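Long-range contact in K Homology domain-containing protein (Aeropyrum pernix, PDB 1TUA), which is of unknown function but carries K Homology domains and so probably binds RNA: residues E145-A153 with L170-E181. Sequence-based numbering, arbitrary orientation.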
ATOM      1  N   GLU A 145       3.764  11.910  -3.409  1.00 15.59           N
ATOM      2  CA  GLU A 145       3.293  12.980  -2.539  1.00 16.41           C
ATOM      3  C   GLU A 145       1.973  12.704  -1.828  1.00 14.71           C
ATOM      4  O   GLU A 145       1.825  13.012  -0.643  1.00 14.22           O
ATOM      5  CB  GLU A 145       3.182  14.273  -3.328  1.00 18.53           C
ATOM      6  CG  GLU A 145       4.500  14.754  -3.851  1.00 23.03           C
ATOM      7  CD  GLU A 145       4.394  16.147  -4.392  1.00 28.19           C
ATOM      8  OE1 GLU A 145       3.707  16.334  -5.420  1.00 30.76           O
ATOM      9  OE2 GLU A 145       4.981  17.060  -3.777  1.00 31.96           O
ATOM     10  N   ARG A 146       1.010  12.139  -2.547  1.00 12.88           N
ATOM     11  CA  ARG A 146      -0.283  11.826  -1.951  1.00 13.26           C
ATOM     12  C   ARG A 146      -0.162  10.712  -0.908  1.00 12.38           C
ATOM     13  O   ARG A 146      -0.775  10.785   0.158  1.00 12.45           O
ATOM     14  CB  ARG A 146      -1.287  11.445  -3.041  1.00 12.85           C
ATOM     15  CG  ARG A 146      -1.685  12.632  -3.907  1.00 13.62           C
ATOM     16  CD  ARG A 146      -2.601  12.230  -5.048  1.00 13.69           C
ATOM     17  NE  ARG A 146      -3.150  13.412  -5.712  1.00 16.37           N
ATOM     18  CZ  ARG A 146      -2.426  14.292  -6.395  1.00 15.39           C
ATOM     19  NH1 ARG A 146      -1.116  14.128  -6.519  1.00 16.06           N
ATOM     20  NH2 ARG A 146      -3.013  15.351  -6.937  1.00 15.98           N
ATOM     21  N   ALA A 147       0.633   9.687  -1.204  1.00 11.42           N
ATOM     22  CA  ALA A 147       0.827   8.597  -0.250  1.00 11.60           C
ATOM     23  C   ALA A 147       1.529   9.128   1.011  1.00 12.23           C
ATOM     24  O   ALA A 147       1.202   8.729   2.131  1.00 12.59           O
ATOM     25  CB  ALA A 147       1.651   7.474  -0.886  1.00 11.15           C
ATOM     26  N   MET A 148       2.494  10.027   0.829  1.00 12.57           N
ATOM     27  CA  MET A 148       3.202  10.585   1.974  1.00 14.59           C
ATOM     28  C   MET A 148       2.277  11.502   2.782  1.00 14.02           C
ATOM     29  O   MET A 148       2.391  11.578   4.011  1.00 13.34           O
ATOM     30  CB  MET A 148       4.462  11.337   1.523  1.00 17.14           C
ATOM     31  CG  MET A 148       5.587  10.419   0.995  1.00 19.45           C
ATOM     32  SD  MET A 148       6.010   9.025   2.115  1.00 19.37           S
ATOM     33  CE  MET A 148       6.732   9.911   3.468  1.00 24.61           C
ATOM     34  N   ALA A 149       1.353  12.182   2.103  1.00 12.17           N
ATOM     35  CA  ALA A 149       0.401  13.056   2.794  1.00 11.18           C
ATOM     36  C   ALA A 149      -0.514  12.197   3.668  1.00 11.05           C
ATOM     37  O   ALA A 149      -0.764  12.515   4.834  1.00 11.30           O
ATOM     38  CB  ALA A 149      -0.424  13.842   1.781  1.00 10.50           C
ATOM     39  N   ALA A 150      -1.009  11.101   3.099  1.00 10.35           N
ATOM     40  CA  ALA A 150      -1.884  10.181   3.820  1.00  9.89           C
ATOM     41  C   ALA A 150      -1.148   9.557   5.013  1.00 10.92           C
ATOM     42  O   ALA A 150      -1.710   9.397   6.097  1.00 11.00           O
ATOM     43  CB  ALA A 150      -2.371   9.085   2.872  1.00  9.47           C
ATOM     44  N   LYS A 151       0.114   9.198   4.798  1.00 11.47           N
ATOM     45  CA  LYS A 151       0.930   8.590   5.841  1.00 12.88           C
ATOM     46  C   LYS A 151       1.001   9.520   7.046  1.00 13.72           C
ATOM     47  O   LYS A 151       0.825   9.098   8.193  1.00 13.53           O
ATOM     48  CB  LYS A 151       2.339   8.330   5.304  1.00 15.16           C
ATOM     49  CG  LYS A 151       3.325   7.763   6.316  1.00 20.38           C
ATOM     50  CD  LYS A 151       4.724   7.700   5.711  1.00 24.30           C
ATOM     51  CE  LYS A 151       5.742   7.107   6.677  1.00 28.30           C
ATOM     52  NZ  LYS A 151       5.605   5.628   6.820  1.00 30.74           N
ATOM     53  N   GLN A 152       1.262  10.793   6.773  1.00 12.67           N
ATOM     54  CA  GLN A 152       1.360  11.789   7.824  1.00 14.14           C
ATOM     55  C   GLN A 152       0.032  11.906   8.582  1.00 13.92           C
ATOM     56  O   GLN A 152       0.017  11.913   9.816  1.00 14.40           O
ATOM     57  CB  GLN A 152       1.767  13.133   7.209  1.00 17.35           C
ATOM     58  CG  GLN A 152       1.875  14.274   8.193  1.00 24.03           C
ATOM     59  CD  GLN A 152       2.359  15.552   7.535  1.00 26.34           C
ATOM     60  OE1 GLN A 152       1.959  15.884   6.416  1.00 28.86           O
ATOM     61  NE2 GLN A 152       3.214  16.285   8.233  1.00 29.12           N
ATOM     62  N   ALA A 153      -1.080  11.984   7.849  1.00 12.39           N
ATOM     63  CA  ALA A 153      -2.395  12.087   8.480  1.00 12.08           C
ATOM     64  C   ALA A 153      -2.656  10.876   9.382  1.00 12.93           C
ATOM     65  O   ALA A 153      -3.161  11.018  10.502  1.00 12.34           O
ATOM     66  CB  ALA A 153      -3.479  12.197   7.417  1.00 10.98           C
ATOM     67  N   LEU A 170      -4.189  18.204   6.405  1.00 16.63           N
ATOM     68  CA  LEU A 170      -4.158  17.443   5.158  1.00 17.56           C
ATOM     69  C   LEU A 170      -4.658  18.319   4.010  1.00 18.60           C
ATOM     70  O   LEU A 170      -4.141  18.264   2.897  1.00 17.65           O
ATOM     71  CB  LEU A 170      -5.037  16.200   5.304  1.00 18.12           C
ATOM     72  CG  LEU A 170      -4.957  15.093   4.254  1.00 20.25           C
ATOM     73  CD1 LEU A 170      -3.512  14.654   4.051  1.00 18.12           C
ATOM     74  CD2 LEU A 170      -5.828  13.927   4.717  1.00 17.49           C
ATOM     75  N   GLU A 171      -5.665  19.130   4.311  1.00 20.68           N
ATOM     76  CA  GLU A 171      -6.271  20.061   3.361  1.00 24.12           C
ATOM     77  C   GLU A 171      -5.199  21.022   2.832  1.00 24.86           C
ATOM     78  O   GLU A 171      -5.102  21.270   1.623  1.00 25.64           O
ATOM     79  CB  GLU A 171      -7.361  20.862   4.079  1.00 27.29           C
ATOM     80  CG  GLU A 171      -8.211  21.745   3.196  1.00 32.16           C
ATOM     81  CD  GLU A 171      -9.482  21.061   2.765  1.00 33.56           C
ATOM     82  OE1 GLU A 171     -10.147  20.449   3.625  1.00 36.87           O
ATOM     83  OE2 GLU A 171      -9.823  21.141   1.572  1.00 35.68           O
ATOM     84  N   ARG A 172      -4.400  21.563   3.751  1.00 23.79           N
ATOM     85  CA  ARG A 172      -3.333  22.493   3.394  1.00 23.80           C
ATOM     86  C   ARG A 172      -2.306  21.795   2.519  1.00 20.79           C
ATOM     87  O   ARG A 172      -1.895  22.323   1.486  1.00 18.37           O
ATOM     88  CB  ARG A 172      -2.642  23.025   4.652  1.00 26.86           C
ATOM     89  CG  ARG A 172      -3.582  23.705   5.626  1.00 34.79           C
ATOM     90  CD  ARG A 172      -4.097  25.033   5.095  1.00 39.92           C
ATOM     91  NE  ARG A 172      -5.197  25.546   5.910  1.00 45.15           N
ATOM     92  CZ  ARG A 172      -5.134  25.737   7.226  1.00 47.26           C
ATOM     93  NH1 ARG A 172      -4.018  25.460   7.894  1.00 47.91           N
ATOM     94  NH2 ARG A 172      -6.191  26.201   7.879  1.00 48.21           N
ATOM     95  N   ILE A 173      -1.894  20.607   2.946  1.00 17.61           N
ATOM     96  CA  ILE A 173      -0.909  19.827   2.210  1.00 17.91           C
ATOM     97  C   ILE A 173      -1.389  19.465   0.808  1.00 16.38           C
ATOM     98  O   ILE A 173      -0.645  19.613  -0.165  1.00 15.45           O
ATOM     99  CB  ILE A 173      -0.562  18.515   2.964  1.00 19.29           C
ATOM    100  CG1 ILE A 173       0.082  18.841   4.316  1.00 20.42           C
ATOM    101  CG2 ILE A 173       0.360  17.653   2.116  1.00 18.21           C
ATOM    102  CD1 ILE A 173       1.361  19.636   4.218  1.00 22.78           C
ATOM    103  N   MET A 174      -2.630  18.994   0.702  1.00 15.11           N
ATOM    104  CA  MET A 174      -3.179  18.588  -0.590  1.00 15.27           C
ATOM    105  C   MET A 174      -3.510  19.746  -1.530  1.00 16.65           C
ATOM    106  O   MET A 174      -3.364  19.619  -2.747  1.00 15.61           O
ATOM    107  CB  MET A 174      -4.410  17.703  -0.388  1.00 13.65           C
ATOM    108  CG  MET A 174      -4.078  16.278   0.068  1.00 15.18           C
ATOM    109  SD  MET A 174      -2.998  15.362  -1.083  1.00  6.31           S
ATOM    110  CE  MET A 174      -3.891  15.579  -2.599  1.00 13.43           C
ATOM    111  N   ARG A 175      -3.958  20.872  -0.983  1.00 16.82           N
ATOM    112  CA  ARG A 175      -4.265  22.014  -1.830  1.00 18.01           C
ATOM    113  C   ARG A 175      -2.944  22.506  -2.441  1.00 19.23           C
ATOM    114  O   ARG A 175      -2.889  22.923  -3.597  1.00 20.50           O
ATOM    115  CB  ARG A 175      -4.947  23.121  -1.012  1.00 19.12           C
ATOM    116  CG  ARG A 175      -5.484  24.254  -1.880  1.00 21.44           C
ATOM    117  CD  ARG A 175      -6.275  25.295  -1.107  1.00 20.55           C
ATOM    118  NE  ARG A 175      -6.322  26.529  -1.885  1.00 23.66           N
ATOM    119  CZ  ARG A 175      -6.756  27.701  -1.429  1.00 26.08           C
ATOM    120  NH1 ARG A 175      -7.198  27.816  -0.181  1.00 24.83           N
ATOM    121  NH2 ARG A 175      -6.713  28.769  -2.217  1.00 26.04           N
ATOM    122  N   GLU A 176      -1.871  22.415  -1.664  1.00 21.40           N
ATOM    123  CA  GLU A 176      -0.543  22.829  -2.107  1.00 23.56           C
ATOM    124  C   GLU A 176      -0.043  21.928  -3.245  1.00 22.92           C
ATOM    125  O   GLU A 176       0.504  22.405  -4.243  1.00 23.05           O
ATOM    126  CB  GLU A 176       0.425  22.753  -0.924  1.00 28.61           C
ATOM    127  CG  GLU A 176       1.845  23.183  -1.222  1.00 36.79           C
ATOM    128  CD  GLU A 176       2.815  22.719  -0.139  1.00 43.70           C
ATOM    129  OE1 GLU A 176       2.522  22.946   1.061  1.00 44.75           O
ATOM    130  OE2 GLU A 176       3.867  22.127  -0.489  1.00 46.59           O
ATOM    131  N   ILE A 177      -0.232  20.623  -3.082  1.00 20.57           N
ATOM    132  CA  ILE A 177       0.190  19.645  -4.084  1.00 19.00           C
ATOM    133  C   ILE A 177      -0.561  19.840  -5.403  1.00 17.96           C
ATOM    134  O   ILE A 177       0.043  19.893  -6.480  1.00 17.20           O
ATOM    135  CB  ILE A 177      -0.047  18.198  -3.560  1.00 17.65           C
ATOM    136  CG1 ILE A 177       0.891  17.924  -2.382  1.00 17.54           C
ATOM    137  CG2 ILE A 177       0.175  17.178  -4.673  1.00 16.44           C
ATOM    138  CD1 ILE A 177       0.603  16.632  -1.654  1.00 17.67           C
ATOM    139  N   LYS A 178      -1.881  19.959  -5.313  1.00 17.94           N
ATOM    140  CA  LYS A 178      -2.701  20.132  -6.499  1.00 19.93           C
ATOM    141  C   LYS A 178      -2.492  21.495  -7.144  1.00 21.19           C
ATOM    142  O   LYS A 178      -2.509  21.615  -8.366  1.00 21.14           O
ATOM    143  CB  LYS A 178      -4.176  19.934  -6.156  1.00 20.65           C
ATOM    144  CG  LYS A 178      -4.532  18.517  -5.759  1.00 23.49           C
ATOM    145  CD  LYS A 178      -6.031  18.388  -5.600  1.00 27.81           C
ATOM    146  CE  LYS A 178      -6.433  16.966  -5.304  1.00 31.29           C
ATOM    147  NZ  LYS A 178      -7.915  16.856  -5.194  1.00 34.32           N
ATOM    148  N   ARG A 179      -2.302  22.527  -6.329  1.00 23.21           N
ATOM    149  CA  ARG A 179      -2.075  23.856  -6.881  1.00 24.65           C
ATOM    150  C   ARG A 179      -0.807  23.827  -7.726  1.00 24.86           C
ATOM    151  O   ARG A 179      -0.792  24.306  -8.861  1.00 24.79           O
ATOM    152  CB  ARG A 179      -1.936  24.892  -5.759  1.00 27.22           C
ATOM    153  CG  ARG A 179      -1.679  26.315  -6.258  1.00 29.68           C
ATOM    154  CD  ARG A 179      -2.143  27.356  -5.246  1.00 32.48           C
ATOM    155  NE  ARG A 179      -1.930  28.723  -5.715  1.00 35.17           N
ATOM    156  CZ  ARG A 179      -0.738  29.308  -5.796  1.00 37.85           C
ATOM    157  NH1 ARG A 179       0.356  28.643  -5.435  1.00 38.41           N
ATOM    158  NH2 ARG A 179      -0.638  30.557  -6.243  1.00 38.07           N
ATOM    159  N   ARG A 180       0.251  23.244  -7.173  1.00 25.46           N
ATOM    160  CA  ARG A 180       1.529  23.145  -7.866  1.00 26.36           C
ATOM    161  C   ARG A 180       1.376  22.372  -9.168  1.00 26.16           C
ATOM    162  O   ARG A 180       1.953  22.739 -10.192  1.00 26.57           O
ATOM    163  CB  ARG A 180       2.549  22.448  -6.972  1.00 29.61           C
ATOM    164  CG  ARG A 180       3.980  22.593  -7.429  1.00 33.89           C
ATOM    165  CD  ARG A 180       4.924  21.873  -6.481  1.00 38.69           C
ATOM    166  NE  ARG A 180       4.566  22.102  -5.082  1.00 43.67           N
ATOM    167  CZ  ARG A 180       4.026  21.179  -4.284  1.00 45.87           C
ATOM    168  NH1 ARG A 180       3.784  19.956  -4.745  1.00 45.90           N
ATOM    169  NH2 ARG A 180       3.712  21.483  -3.029  1.00 45.51           N
ATOM    170  N   GLU A 181       0.599  21.298  -9.132  1.00 24.32           N
ATOM    171  CA  GLU A 181       0.391  20.501 -10.331  1.00 24.04           C
ATOM    172  C   GLU A 181      -0.328  21.331 -11.389  1.00 23.39           C
ATOM    173  O   GLU A 181       0.067  21.342 -12.553  1.00 24.23           O
ATOM    174  CB  GLU A 181      -0.421  19.237 -10.011  1.00 23.41           C
ATOM    175  CG  GLU A 181       0.250  18.327  -8.991  1.00 24.47           C
ATOM    176  CD  GLU A 181      -0.502  17.019  -8.764  1.00 25.61           C
ATOM    177  OE1 GLU A 181      -1.744  17.051  -8.622  1.00 25.45           O
ATOM    178  OE2 GLU A 181       0.160  15.959  -8.714  1.00 25.66           O
TER
HETATM  179  O   HOH W   1       2.389  18.905  -6.914  1.00 33.22           O
HETATM  180  O   HOH W   2       2.525  15.521  -7.593  1.00 41.13           O
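The guanidinium of Arg146 has the methyl CE of Met174 over one face and the carboxylate of Glu181 at its edge; that of Arg180 has the backbone O of its own helix's Glu176 above one face, toward the rim, and the Glu176 carboxylate at its edge, NH2 to OE2 being 2.6 Å. Arg146 grips Glu181 end-on with two prongs: NH2 donates to OE1 at 2.7 Å, nearly straight at 168°, and NH1 to OE2 at 3.1 Å. Both oxygens lie close to the guanidinium plane, although the carboxylate is turned 25° against it. Arginine suits this place because its chain, extended from CG to NE, spans the gap between helices and enters a hole formed by Met174, Ile177, Lys178 and Glu181, a knobs-into-holes fit with a charged tip. Replacing Arg146 by an alanine is likely to leave Glu181 without its cationic mate and Met174 CE without the flat group beneath it.

Glu145 makes a looser salt bridge, OE2 to NH1 of Arg180 at 3.3 Å. A water lies within hydrogen-bonding distance of both Glu145 OE1 and Glu181 OE2.

At Ala149 a small methyl faces bulkier side chains: its CB meets CG2 of Ile173 and CD1 of Leu170, each at 3.9 Å. A first torsion that swings CG away from the backbone N lets Leu170 also bring CD2 to 4.0 Å from CB of Ala153.

The two segments run antiparallel, at 173°, with axes 10.3 Å apart. Asp143 gives Arg146 NH1 a second acidic partner. The contact joins C-terminal helix 163-188 to helix 144-158 of the second KH domain, whose Ala147 and Ala150 rest on strand 137-141, while Leu170 reaches helix 118-127.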